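Local coordinates for flagellar hook-associated protein 3 (Bacillus cereus, PDB 5ZIY) that probably forms part of the junction between the flagellar hook and the filament, at residues A[33-44]-A[86-97]. Sequence-based numbering, arbitrary orientation.
Sequences NVLTQTENTLQG and LANTKEQGRYIF. With ZN (zinc ion), chain D.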
loop_
_atom_site.group_PDB
_atom_site.type_symbol
_atom_site.label_atom_id
_atom_site.label_comp_id
_atom_site.label_asym_id
_atom_site.label_seq_id
_atom_site.Cartn_x
_atom_site.Cartn_y
_atom_site.Cartn_z
ATOM N N ASN A 33 4.018 7.567 -9.619
ATOM C CA ASN A 33 5.055 6.700 -9.101
ATOM C C ASN A 33 4.738 6.232 -7.643
ATOM O O ASN A 33 4.847 5.076 -7.330
ATOM C CB ASN A 33 6.387 7.397 -9.206
ATOM C CG ASN A 33 7.491 6.647 -8.536
ATOM O OD1 ASN A 33 7.728 5.475 -8.826
ATOM N ND2 ASN A 33 8.233 7.349 -7.640
ATOM N N VAL A 34 4.319 7.137 -6.773
ATOM C CA VAL A 34 4.021 6.782 -5.393
ATOM C C VAL A 34 2.805 5.848 -5.326
ATOM O O VAL A 34 2.818 4.849 -4.631
ATOM C CB VAL A 34 3.784 8.047 -4.582
ATOM C CG1 VAL A 34 3.119 7.734 -3.291
ATOM C CG2 VAL A 34 5.133 8.752 -4.336
ATOM N N LEU A 35 1.786 6.153 -6.110
ATOM C CA LEU A 35 0.616 5.340 -6.220
ATOM C C LEU A 35 0.854 3.963 -6.837
ATOM O O LEU A 35 0.293 2.968 -6.376
ATOM C CB LEU A 35 -0.451 6.072 -7.024
ATOM C CG LEU A 35 -1.007 7.330 -6.357
ATOM C CD1 LEU A 35 -1.958 8.058 -7.282
ATOM C CD2 LEU A 35 -1.691 6.987 -5.021
ATOM N N THR A 36 1.688 3.893 -7.856
ATOM C CA THR A 36 2.014 2.587 -8.427
ATOM C C THR A 36 2.718 1.736 -7.401
ATOM O O THR A 36 2.365 0.582 -7.211
ATOM C CB THR A 36 2.853 2.759 -9.683
ATOM O OG1 THR A 36 2.057 3.485 -10.597
ATOM C CG2 THR A 36 3.282 1.410 -10.301
ATOM N N GLN A 37 3.654 2.331 -6.676
ATOM C CA GLN A 37 4.414 1.586 -5.685
ATOM C C GLN A 37 3.486 1.099 -4.594
ATOM O O GLN A 37 3.613 -0.031 -4.130
ATOM C CB GLN A 37 5.544 2.437 -5.101
ATOM C CG GLN A 37 6.720 2.637 -6.055
ATOM C CD GLN A 37 8.012 3.109 -5.342
ATOM O OE1 GLN A 37 8.322 2.691 -4.211
ATOM N NE2 GLN A 37 8.765 3.970 -6.014
ATOM N N THR A 38 2.559 1.959 -4.184
ATOM C CA THR A 38 1.577 1.606 -3.204
ATOM C C THR A 38 0.720 0.434 -3.671
ATOM O O THR A 38 0.504 -0.530 -2.934
ATOM C CB THR A 38 0.681 2.811 -2.861
ATOM O OG1 THR A 38 1.498 3.940 -2.493
ATOM C CG2 THR A 38 -0.261 2.458 -1.738
ATOM N N GLU A 39 0.232 0.507 -4.896
ATOM C CA GLU A 39 -0.663 -0.508 -5.380
ATOM C C GLU A 39 0.055 -1.868 -5.523
ATOM O O GLU A 39 -0.524 -2.917 -5.235
ATOM C CB GLU A 39 -1.248 -0.036 -6.700
ATOM C CG GLU A 39 -2.262 -0.914 -7.259
ATOM C CD GLU A 39 -2.737 -0.426 -8.630
ATOM O OE1 GLU A 39 -1.962 0.298 -9.279
ATOM O OE2 GLU A 39 -3.874 -0.756 -9.032
ATOM N N ASN A 40 1.311 -1.822 -5.962
ATOM C CA ASN A 40 2.133 -3.010 -6.132
ATOM C C ASN A 40 2.422 -3.671 -4.775
ATOM O O ASN A 40 2.414 -4.885 -4.679
ATOM C CB ASN A 40 3.459 -2.674 -6.858
ATOM C CG ASN A 40 3.285 -2.416 -8.363
ATOM O OD1 ASN A 40 2.207 -2.609 -8.941
ATOM N ND2 ASN A 40 4.379 -2.002 -9.018
ATOM N N THR A 41 2.667 -2.864 -3.735
ATOM C CA THR A 41 2.885 -3.347 -2.379
ATOM C C THR A 41 1.621 -4.023 -1.840
ATOM O O THR A 41 1.667 -5.135 -1.287
ATOM C CB THR A 41 3.323 -2.176 -1.480
ATOM O OG1 THR A 41 4.485 -1.578 -2.072
ATOM C CG2 THR A 41 3.628 -2.605 -0.050
ATOM N N LEU A 42 0.481 -3.390 -2.051
ATOM C CA LEU A 42 -0.809 -3.967 -1.656
ATOM C C LEU A 42 -1.112 -5.286 -2.347
ATOM O O LEU A 42 -1.646 -6.211 -1.690
ATOM C CB LEU A 42 -1.962 -2.956 -1.868
ATOM C CG LEU A 42 -1.909 -1.811 -0.853
ATOM C CD1 LEU A 42 -2.673 -0.623 -1.385
ATOM C CD2 LEU A 42 -2.430 -2.222 0.606
ATOM N N GLN A 43 -0.774 -5.388 -3.636
ATOM C CA GLN A 43 -0.995 -6.635 -4.392
ATOM C C GLN A 43 -0.056 -7.736 -3.868
ATOM O O GLN A 43 -0.434 -8.891 -3.769
ATOM C CB GLN A 43 -0.882 -6.454 -5.922
ATOM C CG GLN A 43 -1.753 -5.304 -6.528
ATOM C CD GLN A 43 -3.057 -5.703 -7.205
ATOM O OE1 GLN A 43 -3.513 -4.992 -8.139
ATOM N NE2 GLN A 43 -3.679 -6.832 -6.772
ATOM N N GLY A 44 1.150 -7.359 -3.477
ATOM C CA GLY A 44 2.080 -8.271 -2.913
ATOM C C GLY A 44 1.569 -8.795 -1.574
ATOM O O GLY A 44 1.751 -9.977 -1.289
ATOM N N LEU A 86 7.135 -5.674 3.031
ATOM C CA LEU A 86 6.211 -4.928 2.216
ATOM C C LEU A 86 5.571 -3.785 3.018
ATOM O O LEU A 86 5.380 -2.702 2.509
ATOM C CB LEU A 86 5.124 -5.849 1.574
ATOM C CG LEU A 86 5.479 -6.900 0.522
ATOM C CD1 LEU A 86 4.260 -7.858 0.253
ATOM C CD2 LEU A 86 5.990 -6.333 -0.875
ATOM N N ALA A 87 5.253 -3.990 4.273
ATOM C CA ALA A 87 4.675 -2.943 5.080
ATOM C C ALA A 87 5.646 -1.784 5.336
ATOM O O ALA A 87 5.219 -0.631 5.573
ATOM C CB ALA A 87 4.111 -3.557 6.426
ATOM N N ASN A 88 6.950 -2.068 5.255
ATOM C CA ASN A 88 7.990 -1.101 5.439
ATOM C C ASN A 88 8.495 -0.481 4.125
ATOM O O ASN A 88 9.559 0.100 4.134
ATOM C CB ASN A 88 9.182 -1.747 6.215
ATOM C CG ASN A 88 8.844 -2.013 7.662
ATOM O OD1 ASN A 88 8.040 -1.287 8.241
ATOM N ND2 ASN A 88 9.441 -3.053 8.253
ATOM N N THR A 89 7.726 -0.566 3.030
ATOM C CA THR A 89 8.075 0.084 1.770
ATOM C C THR A 89 8.230 1.613 1.899
ATOM O O THR A 89 7.424 2.294 2.524
ATOM C CB THR A 89 7.075 -0.301 0.627
ATOM O OG1 THR A 89 7.093 -1.720 0.469
ATOM C CG2 THR A 89 7.452 0.351 -0.713
ATOM N N LYS A 90 9.341 2.109 1.358
ATOM C CA LYS A 90 9.741 3.516 1.460
ATOM C C LYS A 90 10.004 4.113 0.079
ATOM O O LYS A 90 10.640 3.503 -0.730
ATOM C CB LYS A 90 10.996 3.594 2.295
ATOM C CG LYS A 90 11.637 4.959 2.447
ATOM C CD LYS A 90 12.866 4.825 3.398
ATOM C CE LYS A 90 13.566 6.151 3.667
ATOM N NZ LYS A 90 14.984 5.920 4.071
ATOM N N GLU A 91 9.489 5.312 -0.167
ATOM C CA GLU A 91 9.652 5.980 -1.425
ATOM C C GLU A 91 9.669 7.466 -1.168
ATOM O O GLU A 91 8.879 7.937 -0.349
ATOM C CB GLU A 91 8.462 5.613 -2.330
ATOM C CG GLU A 91 8.407 6.328 -3.680
ATOM C CD GLU A 91 9.664 6.201 -4.507
ATOM O OE1 GLU A 91 10.437 5.216 -4.358
ATOM O OE2 GLU A 91 9.871 7.116 -5.337
ATOM N N GLN A 92 10.560 8.200 -1.865
ATOM C CA GLN A 92 10.730 9.653 -1.691
ATOM C C GLN A 92 10.827 9.992 -0.232
ATOM O O GLN A 92 10.090 10.852 0.246
ATOM C CB GLN A 92 9.558 10.451 -2.274
ATOM C CG GLN A 92 9.280 10.258 -3.760
ATOM C CD GLN A 92 10.518 10.454 -4.593
ATOM O OE1 GLN A 92 11.305 11.377 -4.338
ATOM N NE2 GLN A 92 10.686 9.624 -5.621
ATOM N N GLY A 93 11.725 9.331 0.489
ATOM C CA GLY A 93 12.042 9.737 1.834
ATOM C C GLY A 93 11.034 9.408 2.930
ATOM O O GLY A 93 11.312 9.639 4.077
ATOM N N ARG A 94 9.902 8.819 2.577
ATOM C CA ARG A 94 8.898 8.465 3.548
ATOM C C ARG A 94 8.315 7.074 3.328
ATOM O O ARG A 94 8.293 6.560 2.203
ATOM C CB ARG A 94 7.764 9.482 3.502
ATOM C CG ARG A 94 8.140 10.895 4.001
ATOM C CD ARG A 94 8.414 10.855 5.464
ATOM N NE ARG A 94 8.747 12.156 6.044
ATOM C CZ ARG A 94 9.985 12.635 6.238
ATOM N NH1 ARG A 94 11.041 11.941 5.844
ATOM N NH2 ARG A 94 10.172 13.810 6.818
ATOM N N TYR A 95 7.845 6.471 4.423
ATOM C CA TYR A 95 7.175 5.162 4.351
ATOM C C TYR A 95 5.738 5.281 3.905
ATOM O O TYR A 95 4.968 6.034 4.492
ATOM C CB TYR A 95 7.258 4.459 5.693
ATOM C CG TYR A 95 8.679 4.122 6.080
ATOM C CD1 TYR A 95 9.280 2.976 5.620
ATOM C CD2 TYR A 95 9.400 4.928 6.938
ATOM C CE1 TYR A 95 10.603 2.650 5.970
ATOM C CE2 TYR A 95 10.760 4.618 7.281
ATOM C CZ TYR A 95 11.329 3.482 6.801
ATOM O OH TYR A 95 12.614 3.148 7.156
ATOM N N ILE A 96 5.339 4.532 2.882
ATOM C CA ILE A 96 3.975 4.683 2.399
ATOM C C ILE A 96 2.910 4.266 3.397
ATOM O O ILE A 96 1.730 4.732 3.312
ATOM C CB ILE A 96 3.734 3.971 1.056
ATOM C CG1 ILE A 96 4.144 2.525 1.144
ATOM C CG2 ILE A 96 4.552 4.662 -0.116
ATOM C CD1 ILE A 96 3.459 1.639 0.068
ATOM N N PHE A 97 3.301 3.379 4.318
ATOM C CA PHE A 97 2.443 2.952 5.441
ATOM C C PHE A 97 2.950 3.382 6.814
ATOM O O PHE A 97 2.453 2.907 7.879
ATOM C CB PHE A 97 2.234 1.449 5.366
ATOM C CG PHE A 97 1.563 1.016 4.112
ATOM C CD1 PHE A 97 0.257 1.396 3.855
ATOM C CD2 PHE A 97 2.197 0.209 3.213
ATOM C CE1 PHE A 97 -0.378 0.994 2.684
ATOM C CE2 PHE A 97 1.554 -0.204 2.052
ATOM C CZ PHE A 97 0.269 0.204 1.788
HETATM ZN ZN ZN D . 12.198 6.455 -5.851
HETATM O O HOH W 1 11.217 4.625 -7.282
#
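Glu91 reaches from the short hairpin 90-95 to helix 8-60, where its carboxylate meets the amides of Asn33 and Gln37, one helical turn apart. CG anti to the backbone N (chi1 175°) and a bend at chi2 turn both carboxylate oxygens to a zinc ion. The zinc ion lies 2.6 Å from Glu91 OE1 and 2.5 Å from Glu91 OE2, a bidentate grip, though both distances are long for zinc; a water is a further ligand. Asn33 ND2 donates to Glu91 OE2 at 2.8 Å, with the amide and carboxylate planes 88° apart and the donor above the carboxylate plane. Gln92 NE2 donates a second hydrogen bond to Glu91 OE2 at 2.7 Å, from the opposite face of the carboxylate plane. The bond from Gln37 NE2 to Glu91 OE1 is weak and its placement less certain.

Beyond this polar end the contact turns apolar. Ile96 and Thr38 run past each other in opposite directions, Ile96 CD1 lying 3.8 Å from Thr38 CA. With Thr41 OG1 beside the backbone N (chi1 -56°), CG2 lies anti to that nitrogen and comes to the edge of the Phe97 ring, near its plane, and also approaches Leu86 O. That torsion leaves Thr41 OG1 to donate to Gln37 O within the helix. Leu42 CD2 packs against Phe97 CZ at 3.8 Å, and Leu139 and Leu140 of helix 137-155 also touch this ring. Farther along, Leu86 CD1 rests 3.4 Å from Gly44 C.

The type I' turn from Glu91 to Arg94 closes the hairpin, which packs with the C-terminal end of helix 67-87 against helix 8-60 within the flagellin-like N-terminal helical region. Chemically, two amide donors that reach OE2 from opposite faces of the carboxylate, together with the long zinc contacts, should restrict its rotation, and the zinc would probably favour its ionised form.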